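Local coordinates for putative secreted cellulose-binding protein (Streptomyces coelicolor, PDB 4OY6) that probably cleaves cellulose oxidatively, acting as a copper-dependent lytic polysaccharide monooxygenase of the AA10 family, at residues G109-L114 / I167-H172; T118-D123 / S156-R161; F113-T118 / Y149-S154. All coordinates share one frame; numbering follows the deposited sequence.

Strand 110-118 and the loop that follows it supply the first segment of all three contacts. Contact 1 pairs the strand's start antiparallel with strand 161-170 in the same mixed sheet; contact 3, which shares Phe113 with it, packs Phe113 and Val115 against strand 148-154 of the three-stranded antiparallel sheet; contact 2 joins the loop to that between strands 148-154 and 161-170. Centre to centre, contacts 1 and 3 lie about 12 Å apart, 2 and 3 about 15 Å, and 1 and 2 about 26 Å. Along the chain contact 2 lies within the loop that contact 1 closes and alternates with contact 3. One strand thus lines the sandwich core with one face and leads from the copper end to the far loops.

Contact 1 of 3, residues G109-L114 / I167-H172; sequences GADYFL and IWQASH
Ser171 OG donates to Asp111 OD1 over 2.8 Å, meeting the oxygen from above the carboxylate plane. Beside it Asp111 N bonds to Gln169 O at 2.8 Å. Gly109 O is gripped twice, from opposite faces of its carbonyl plane: by Ser171 N at 3.3 Å and by Trp168 NE1 at 3.2 Å, the latter with the oxygen lying almost in the indole plane. One water lies within hydrogen-bonding distance of Asp111 OD2, Gln169 NE2 and Ala170 O; a second joins Asp111 OD1 to Ser171 O. Deeper in the strands, Leu114 and Ile167 form an antiparallel hydrogen-bonded pair.

Packing differs on the two faces of the sheet. On one, Gln169 CB sits over the Tyr112 ring, 3.7 Å from its centroid, while OE1 of Gln169 bonds to Thr176 OG1 and NE2 to Asp174 OD1 as well as to the water. On the other, CG anti to the backbone N (chi1 167°) lays the Trp168 indole alongside Phe113, ring planes at 31°, with CD1 3.5 Å from Phe113 CE1 and also against Ala110 CB. The indole stacks on Tyr177 too. A leucine in place of Trp168 would probably leave Gly109 O without one of its two donors and open a gap beside Phe113.

The nearest atoms of the Trp168 side chain and the bound copper are about 6 Å apart. The bonds on Gly109 O and Asp111 would hold the backbone just after the copper ligand His108, so the contact is probably part of the second shell of the copper site.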
loop_
_atom_site.group_PDB
_atom_site.type_symbol
_atom_site.label_atom_id
_atom_site.label_comp_id
_atom_site.label_asym_id
_atom_site.label_seq_id
_atom_site.Cartn_x
_atom_site.Cartn_y
_atom_site.Cartn_z
ATOM N N GLY A 109 -4.186 -5.592 -16.713
ATOM C CA GLY A 109 -4.511 -6.885 -16.154
ATOM C C GLY A 109 -3.566 -7.250 -15.016
ATOM O O GLY A 109 -2.575 -6.558 -14.722
ATOM N N ALA A 110 -3.923 -8.333 -14.354
ATOM C CA ALA A 110 -3.109 -8.927 -13.294
ATOM C C ALA A 110 -2.893 -10.404 -13.565
ATOM O O ALA A 110 -3.858 -11.111 -13.858
ATOM C CB ALA A 110 -3.749 -8.733 -11.920
ATOM N N ASP A 111 -1.658 -10.884 -13.405
ATOM C CA ASP A 111 -1.423 -12.332 -13.348
ATOM C C ASP A 111 -2.021 -12.893 -12.057
ATOM O O ASP A 111 -2.565 -13.995 -12.038
ATOM C CB ASP A 111 0.075 -12.652 -13.401
ATOM C CG ASP A 111 0.697 -12.417 -14.771
ATOM O OD1 ASP A 111 -0.020 -12.086 -15.752
ATOM O OD2 ASP A 111 1.930 -12.563 -14.835
ATOM N N TYR A 112 -1.885 -12.117 -10.983
ATOM C CA TYR A 112 -2.426 -12.449 -9.682
ATOM C C TYR A 112 -2.273 -11.223 -8.778
ATOM O O TYR A 112 -1.464 -10.327 -9.052
ATOM C CB TYR A 112 -1.700 -13.648 -9.043
ATOM C CG TYR A 112 -0.199 -13.514 -8.917
ATOM C CD1 TYR A 112 0.373 -12.898 -7.815
ATOM C CD2 TYR A 112 0.652 -13.955 -9.920
ATOM C CE1 TYR A 112 1.741 -12.756 -7.696
ATOM C CE2 TYR A 112 2.032 -13.837 -9.794
ATOM C CZ TYR A 112 2.573 -13.226 -8.692
ATOM O OH TYR A 112 3.927 -13.086 -8.566
ATOM N N PHE A 113 -3.043 -11.227 -7.694
ATOM C CA PHE A 113 -2.818 -10.392 -6.520
ATOM C C PHE A 113 -2.536 -11.285 -5.332
ATOM O O PHE A 113 -3.131 -12.346 -5.174
ATOM C CB PHE A 113 -4.053 -9.542 -6.185
ATOM C CG PHE A 113 -4.454 -8.581 -7.274
ATOM C CD1 PHE A 113 -3.862 -7.345 -7.366
ATOM C CD2 PHE A 113 -5.440 -8.905 -8.193
ATOM C CE1 PHE A 113 -4.235 -6.450 -8.349
ATOM C CE2 PHE A 113 -5.820 -8.007 -9.186
ATOM C CZ PHE A 113 -5.209 -6.782 -9.264
ATOM N N LEU A 114 -1.622 -10.831 -4.486
ATOM C CA LEU A 114 -1.416 -11.391 -3.141
ATOM C C LEU A 114 -1.842 -10.317 -2.160
ATOM O O LEU A 114 -1.465 -9.155 -2.298
ATOM C CB LEU A 114 0.044 -11.755 -2.895
ATOM C CG LEU A 114 0.710 -12.617 -3.946
ATOM C CD1 LEU A 114 2.189 -12.784 -3.610
ATOM C CD2 LEU A 114 0.014 -13.947 -4.150
ATOM N N ILE A 167 -0.019 -6.943 -3.215
ATOM C CA ILE A 167 0.982 -7.107 -4.265
ATOM C C ILE A 167 0.254 -7.415 -5.567
ATOM O O ILE A 167 -0.451 -8.413 -5.663
ATOM C CB ILE A 167 2.000 -8.210 -3.912
ATOM C CG1 ILE A 167 2.648 -7.918 -2.551
ATOM C CG2 ILE A 167 3.042 -8.324 -5.008
ATOM C CD1 ILE A 167 3.674 -8.912 -2.091
ATOM N N TRP A 168 0.421 -6.529 -6.542
ATOM C CA TRP A 168 -0.198 -6.635 -7.860
ATOM C C TRP A 168 0.877 -7.019 -8.859
ATOM O O TRP A 168 1.772 -6.222 -9.131
ATOM C CB TRP A 168 -0.836 -5.306 -8.243
ATOM C CG TRP A 168 -1.267 -5.121 -9.667
ATOM C CD1 TRP A 168 -1.589 -6.072 -10.593
ATOM C CD2 TRP A 168 -1.429 -3.858 -10.309
ATOM N NE1 TRP A 168 -1.925 -5.461 -11.780
ATOM C CE2 TRP A 168 -1.842 -4.101 -11.627
ATOM C CE3 TRP A 168 -1.245 -2.529 -9.887
ATOM C CZ2 TRP A 168 -2.064 -3.062 -12.536
ATOM C CZ3 TRP A 168 -1.472 -1.514 -10.770
ATOM C CH2 TRP A 168 -1.861 -1.781 -12.090
ATOM N N GLN A 169 0.791 -8.225 -9.403
ATOM C CA GLN A 169 1.674 -8.650 -10.477
ATOM C C GLN A 169 0.962 -8.335 -11.792
ATOM O O GLN A 169 -0.045 -8.971 -12.113
ATOM C CB GLN A 169 1.988 -10.147 -10.379
ATOM C CG GLN A 169 2.896 -10.649 -11.482
ATOM C CD GLN A 169 4.291 -10.116 -11.367
ATOM O OE1 GLN A 169 4.792 -9.826 -10.276
ATOM N NE2 GLN A 169 4.970 -10.042 -12.513
ATOM N N ALA A 170 1.439 -7.323 -12.507
ATOM C CA ALA A 170 0.776 -6.897 -13.732
ATOM C C ALA A 170 1.034 -7.905 -14.847
ATOM O O ALA A 170 2.027 -8.631 -14.808
ATOM C CB ALA A 170 1.248 -5.517 -14.121
ATOM N N SER A 171 0.147 -7.948 -15.841
ATOM C CA SER A 171 0.233 -8.947 -16.911
ATOM C C SER A 171 1.033 -8.552 -18.145
ATOM O O SER A 171 1.359 -9.411 -18.943
ATOM C CB SER A 171 -1.173 -9.341 -17.338
ATOM O OG SER A 171 -1.834 -10.040 -16.290
ATOM N N HIS A 172 1.343 -7.284 -18.325
ATOM C CA HIS A 172 1.975 -6.813 -19.592
ATOM C C HIS A 172 3.479 -7.110 -19.691
ATOM O O HIS A 172 4.065 -7.112 -20.793
ATOM C CB HIS A 172 1.734 -5.318 -19.810
ATOM C CG HIS A 172 2.316 -4.440 -18.739
ATOM N ND1 HIS A 172 1.996 -4.566 -17.405
ATOM C CD2 HIS A 172 3.198 -3.416 -18.821
ATOM C CE1 HIS A 172 2.645 -3.648 -16.712
ATOM N NE2 HIS A 172 3.391 -2.947 -17.549
HETATM O O HOH W 1 3.863 -10.697 -15.205
HETATM O O HOH W 2 1.203 -12.219 -18.122
#

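Contact 2 of 3, residues T118-D123 / S156-R161; sequences TKQGFD and SGLTGR
Gln120 reaches across to Thr159 with both ends of its amide. Its OE1 accepts from Thr159 N at 2.9 Å, the donor standing above the amide carbonyl plane, and its NE2 gives a nearly straight bond to Thr159 OG1 at 3.0 Å, with the hydroxyl oxygen almost in the amide plane. In the conformer described the two bonds hold the amide in one rotation; a second conformer was modelled, so the clasp is probably not permanent. A bend at chi2 (-71°) folds the chain toward the partner loop, bringing Gln120 CD within 3.3 Å of Gly157 O. Inward of this clasp, Leu158 CD2 touches Gln120 CG at 4.0 Å; this leucine is buried, whereas Gln120, Gly157 and Thr159 are exposed to solvent.

The other half of the contact is looser and runs through solvent. A water lies 2.8 Å from Phe122 O and 3.0 Å from Arg161 O and is hydrogen-bonded to Thr118 OG1, joining two backbones whose own atoms do not meet closely. Beyond it Asp123 and Arg161 stay apart, with OD1 and NE separated by 5.2 Å; Asp123 OD2 bonds to Thr126 OG1 and Arg161 NH1 to Trp89 O.

A type II beta turn from Lys119 to Phe122, with Gly121 at positive phi, presents Gln120 at its corner. The turn follows strand 110-118 and leads toward strand 134-139, while Ser156-Arg161 links strand 148-154 to strand 161-170. Two interstrand loops of the beta-sandwich are thereby clasped together, with Leu158 lying against Gln135 of strand 134-139 and Phe185 near the C-terminus.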
loop_
_atom_site.group_PDB
_atom_site.type_symbol
_atom_site.label_atom_id
_atom_site.label_comp_id
_atom_site.label_asym_id
_atom_site.label_seq_id
_atom_site.Cartn_x
_atom_site.Cartn_y
_atom_site.Cartn_z
ATOM N N THR A 118 -1.116 -7.410 8.502
ATOM C CA THR A 118 -0.271 -7.562 9.687
ATOM C C THR A 118 -0.987 -8.419 10.731
ATOM O O THR A 118 -2.209 -8.337 10.924
ATOM C CB THR A 118 0.140 -6.205 10.270
ATOM O OG1 THR A 118 -1.025 -5.411 10.494
ATOM C CG2 THR A 118 1.084 -5.489 9.327
ATOM N N LYS A 119 -0.186 -9.238 11.404
ATOM C CA LYS A 119 -0.699 -10.122 12.433
ATOM C C LYS A 119 -1.252 -9.341 13.625
ATOM O O LYS A 119 -0.774 -8.264 13.983
ATOM C CB LYS A 119 0.429 -11.041 12.954
ATOM C CG LYS A 119 0.993 -11.992 11.910
ATOM C CD LYS A 119 2.165 -12.804 12.434
ATOM C CE LYS A 119 2.749 -13.657 11.320
ATOM N NZ LYS A 119 3.872 -14.490 11.816
ATOM N N GLN A 120 -2.238 -9.925 14.287
ATOM C CA GLN A 120 -2.682 -9.425 15.593
ATOM C C GLN A 120 -1.479 -9.362 16.509
ATOM O O GLN A 120 -0.677 -10.296 16.557
ATOM C CB GLN A 120 -3.669 -10.370 16.270
ATOM C CG GLN A 120 -5.077 -10.391 15.723
ATOM C CD GLN A 120 -5.854 -9.117 16.041
ATOM O OE1 GLN A 120 -5.904 -8.210 15.228
ATOM N NE2 GLN A 120 -6.500 -9.068 17.203
ATOM N N GLY A 121 -1.361 -8.287 17.251
ATOM C CA GLY A 121 -0.236 -8.108 18.172
ATOM C C GLY A 121 0.858 -7.216 17.621
ATOM O O GLY A 121 1.641 -6.660 18.378
ATOM N N PHE A 122 0.918 -7.083 16.295
ATOM C CA PHE A 122 1.836 -6.160 15.655
ATOM C C PHE A 122 1.254 -4.755 15.690
ATOM O O PHE A 122 0.093 -4.565 15.354
ATOM C CB PHE A 122 2.072 -6.591 14.209
ATOM C CG PHE A 122 2.964 -5.647 13.437
ATOM C CD1 PHE A 122 4.345 -5.739 13.546
ATOM C CD2 PHE A 122 2.418 -4.662 12.621
ATOM C CE1 PHE A 122 5.163 -4.888 12.826
ATOM C CE2 PHE A 122 3.233 -3.801 11.911
ATOM C CZ PHE A 122 4.598 -3.906 12.023
ATOM N N ASP A 123 2.071 -3.781 16.086
ATOM C CA ASP A 123 1.641 -2.388 16.190
ATOM C C ASP A 123 2.314 -1.553 15.100
ATOM O O ASP A 123 3.458 -1.134 15.256
ATOM C CB ASP A 123 2.014 -1.826 17.544
ATOM C CG ASP A 123 1.632 -0.367 17.688
ATOM O OD1 ASP A 123 0.877 0.150 16.822
ATOM O OD2 ASP A 123 2.097 0.254 18.672
ATOM N N SER A 156 -11.223 -12.882 9.722
ATOM C CA SER A 156 -11.887 -12.972 11.014
ATOM C C SER A 156 -10.834 -12.937 12.104
ATOM O O SER A 156 -9.731 -13.417 11.910
ATOM C CB SER A 156 -12.724 -14.255 11.124
ATOM O OG SER A 156 -13.726 -14.337 10.132
ATOM N N GLY A 157 -11.185 -12.370 13.253
ATOM C CA GLY A 157 -10.274 -12.309 14.385
ATOM C C GLY A 157 -9.239 -11.208 14.348
ATOM O O GLY A 157 -8.339 -11.182 15.189
ATOM N N LEU A 158 -9.360 -10.292 13.396
ATOM C CA LEU A 158 -8.471 -9.121 13.353
ATOM C C LEU A 158 -9.201 -7.931 13.945
ATOM O O LEU A 158 -10.340 -7.676 13.590
ATOM C CB LEU A 158 -8.042 -8.823 11.926
ATOM C CG LEU A 158 -7.411 -10.003 11.191
ATOM C CD1 LEU A 158 -6.993 -9.595 9.787
ATOM C CD2 LEU A 158 -6.217 -10.581 11.943
ATOM N N THR A 159 -8.533 -7.185 14.807
ATOM C CA THR A 159 -9.107 -6.022 15.481
ATOM C C THR A 159 -8.137 -4.865 15.440
ATOM O O THR A 159 -6.920 -5.067 15.349
ATOM C CB THR A 159 -9.467 -6.358 16.936
ATOM O OG1 THR A 159 -8.285 -6.728 17.640
ATOM C CG2 THR A 159 -10.506 -7.511 16.994
ATOM N N GLY A 160 -8.675 -3.654 15.530
ATOM C CA GLY A 160 -7.826 -2.499 15.642
ATOM C C GLY A 160 -6.962 -2.241 14.422
ATOM O O GLY A 160 -7.307 -2.586 13.280
ATOM N N ARG A 161 -5.845 -1.569 14.674
ATOM C CA ARG A 161 -4.962 -1.048 13.639
ATOM C C ARG A 161 -4.118 -2.153 12.994
ATOM O O ARG A 161 -3.387 -2.877 13.669
ATOM C CB ARG A 161 -4.041 0.003 14.248
ATOM C CG ARG A 161 -2.990 0.524 13.274
ATOM C CD ARG A 161 -2.027 1.504 13.902
ATOM N NE ARG A 161 -2.552 2.852 14.022
ATOM C CZ ARG A 161 -2.496 3.755 13.060
ATOM N NH1 ARG A 161 -1.969 3.464 11.880
ATOM N NH2 ARG A 161 -2.960 4.982 13.306
HETATM O O HOH W 3 -1.481 -5.072 13.123
#

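Contact 3 of 3, residues F113-T118 / Y149-S154; sequences FLVYVT and YEIPVS
Phe113 faces Ile151 and Tyr149 across the interior of the beta-sandwich characteristic of lytic polysaccharide monooxygenases, an immunoglobulin-like fold. Strands 113-118 and 149-154 belong to different sheets; their axes pass 9.6 Å apart at 34°, and the two strands meet through side chains. The Phe113 ring takes Ile151 CD1 over one face, 3.8 Å from the ring centroid, in a CH-pi contact. A chi2 of 134° in Ile151, well short of fully extended, sets that methyl above the ring. At its tip, Phe113 CZ meets Tyr149 CB at 3.7 Å, and the two ring planes are inclined at 51°, an oblique pairing. Past this cluster Tyr149 OH hydrogen-bonds to Asp104 OD2 and to Gly109 N, joining the hydrophobic core to residues close to the copper ligand His108.

Two residues on, Val115 again points toward the opposing sheet, and its two methyls divide their partners between Ile151 and Val153. Leu102 of strand 97-104 touches both Phe113 and Ile151, and Val137 of strand 134-139 touches Val115 and Val153. The branched tips meet as single methyl pairs: Val115 CG2 lies 4.2 Å from Ile151 CG2, and Val115 CG1 lies 4.2 Å from Val153 CG2.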
loop_
_atom_site.group_PDB
_atom_site.type_symbol
_atom_site.label_atom_id
_atom_site.label_comp_id
_atom_site.label_asym_id
_atom_site.label_seq_id
_atom_site.Cartn_x
_atom_site.Cartn_y
_atom_site.Cartn_z
ATOM N N PHE A 113 -3.043 -11.227 -7.694
ATOM C CA PHE A 113 -2.818 -10.392 -6.520
ATOM C C PHE A 113 -2.536 -11.285 -5.332
ATOM O O PHE A 113 -3.131 -12.346 -5.174
ATOM C CB PHE A 113 -4.053 -9.542 -6.185
ATOM C CG PHE A 113 -4.454 -8.581 -7.274
ATOM C CD1 PHE A 113 -3.862 -7.345 -7.366
ATOM C CD2 PHE A 113 -5.440 -8.905 -8.193
ATOM C CE1 PHE A 113 -4.235 -6.450 -8.349
ATOM C CE2 PHE A 113 -5.820 -8.007 -9.186
ATOM C CZ PHE A 113 -5.209 -6.782 -9.264
ATOM N N LEU A 114 -1.622 -10.831 -4.486
ATOM C CA LEU A 114 -1.416 -11.391 -3.141
ATOM C C LEU A 114 -1.842 -10.317 -2.160
ATOM O O LEU A 114 -1.465 -9.155 -2.298
ATOM C CB LEU A 114 0.044 -11.755 -2.895
ATOM C CG LEU A 114 0.710 -12.617 -3.946
ATOM C CD1 LEU A 114 2.189 -12.784 -3.610
ATOM C CD2 LEU A 114 0.014 -13.947 -4.150
ATOM N N VAL A 115 -2.604 -10.704 -1.141
ATOM C CA VAL A 115 -2.999 -9.747 -0.121
ATOM C C VAL A 115 -2.619 -10.333 1.235
ATOM O O VAL A 115 -2.944 -11.473 1.547
ATOM C CB VAL A 115 -4.515 -9.447 -0.146
ATOM C CG1 VAL A 115 -4.840 -8.350 0.848
ATOM C CG2 VAL A 115 -4.986 -9.073 -1.542
ATOM N N TYR A 116 -1.919 -9.515 2.010
ATOM C CA TYR A 116 -1.512 -9.831 3.360
ATOM C C TYR A 116 -2.092 -8.809 4.325
ATOM O O TYR A 116 -2.428 -7.701 3.945
ATOM C CB TYR A 116 0.014 -9.796 3.518
ATOM C CG TYR A 116 0.781 -10.697 2.591
ATOM C CD1 TYR A 116 1.097 -10.281 1.294
ATOM C CD2 TYR A 116 1.168 -11.974 2.974
ATOM C CE1 TYR A 116 1.795 -11.094 0.437
ATOM C CE2 TYR A 116 1.872 -12.805 2.111
ATOM C CZ TYR A 116 2.187 -12.349 0.850
ATOM O OH TYR A 116 2.870 -13.163 0.002
ATOM N N VAL A 117 -2.156 -9.184 5.591
ATOM C CA VAL A 117 -2.462 -8.228 6.659
ATOM C C VAL A 117 -1.476 -8.462 7.794
ATOM O O VAL A 117 -1.046 -9.592 8.046
ATOM C CB VAL A 117 -3.935 -8.324 7.164
ATOM C CG1 VAL A 117 -4.203 -7.291 8.247
ATOM C CG2 VAL A 117 -4.946 -8.125 6.033
ATOM N N THR A 118 -1.116 -7.410 8.502
ATOM C CA THR A 118 -0.271 -7.562 9.687
ATOM C C THR A 118 -0.987 -8.419 10.731
ATOM O O THR A 118 -2.209 -8.337 10.924
ATOM C CB THR A 118 0.140 -6.205 10.270
ATOM O OG1 THR A 118 -1.025 -5.411 10.494
ATOM C CG2 THR A 118 1.084 -5.489 9.327
ATOM N N TYR A 149 -9.777 -3.091 -10.552
ATOM C CA TYR A 149 -9.783 -4.484 -10.086
ATOM C C TYR A 149 -10.305 -4.495 -8.658
ATOM O O TYR A 149 -9.903 -3.650 -7.845
ATOM C CB TYR A 149 -8.372 -5.113 -10.124
ATOM C CG TYR A 149 -7.618 -4.834 -11.403
ATOM C CD1 TYR A 149 -8.013 -5.393 -12.609
ATOM C CD2 TYR A 149 -6.533 -3.989 -11.413
ATOM C CE1 TYR A 149 -7.342 -5.089 -13.783
ATOM C CE2 TYR A 149 -5.847 -3.703 -12.572
ATOM C CZ TYR A 149 -6.261 -4.239 -13.766
ATOM O OH TYR A 149 -5.604 -3.929 -14.941
ATOM N N GLU A 150 -11.150 -5.461 -8.335
ATOM C CA GLU A 150 -11.645 -5.643 -6.986
ATOM C C GLU A 150 -11.300 -7.035 -6.463
ATOM O O GLU A 150 -11.526 -8.048 -7.165
ATOM C CB GLU A 150 -13.165 -5.444 -6.929
ATOM C CG GLU A 150 -13.585 -4.019 -7.206
ATOM C CD GLU A 150 -15.035 -3.720 -6.906
ATOM O OE1 GLU A 150 -15.791 -4.616 -6.496
ATOM O OE2 GLU A 150 -15.418 -2.551 -7.073
ATOM N N ILE A 151 -10.726 -7.074 -5.270
ATOM C CA ILE A 151 -10.391 -8.317 -4.594
ATOM C C ILE A 151 -11.247 -8.404 -3.330
ATOM O O ILE A 151 -11.060 -7.613 -2.410
ATOM C CB ILE A 151 -8.918 -8.414 -4.173
ATOM C CG1 ILE A 151 -7.977 -8.155 -5.348
ATOM C CG2 ILE A 151 -8.652 -9.782 -3.560
ATOM C CD1 ILE A 151 -6.854 -7.229 -5.036
ATOM N N PRO A 152 -12.199 -9.345 -3.292
ATOM C CA PRO A 152 -13.046 -9.491 -2.097
ATOM C C PRO A 152 -12.296 -10.274 -1.049
ATOM O O PRO A 152 -12.076 -11.470 -1.201
ATOM C CB PRO A 152 -14.257 -10.248 -2.608
ATOM C CG PRO A 152 -13.738 -11.030 -3.776
ATOM C CD PRO A 152 -12.566 -10.295 -4.354
ATOM N N VAL A 153 -11.856 -9.593 -0.002
ATOM C CA VAL A 153 -11.077 -10.179 1.087
ATOM C C VAL A 153 -11.997 -10.531 2.243
ATOM O O VAL A 153 -12.913 -9.773 2.569
ATOM C CB VAL A 153 -9.950 -9.192 1.551
ATOM C CG1 VAL A 153 -9.163 -9.747 2.744
ATOM C CG2 VAL A 153 -8.990 -8.916 0.405
ATOM N N SER A 154 -11.732 -11.655 2.886
ATOM C CA SER A 154 -12.467 -12.054 4.074
ATOM C C SER A 154 -11.482 -12.403 5.161
ATOM O O SER A 154 -10.617 -13.278 4.990
ATOM C CB SER A 154 -13.337 -13.275 3.787
ATOM O OG SER A 154 -14.041 -13.697 4.943
#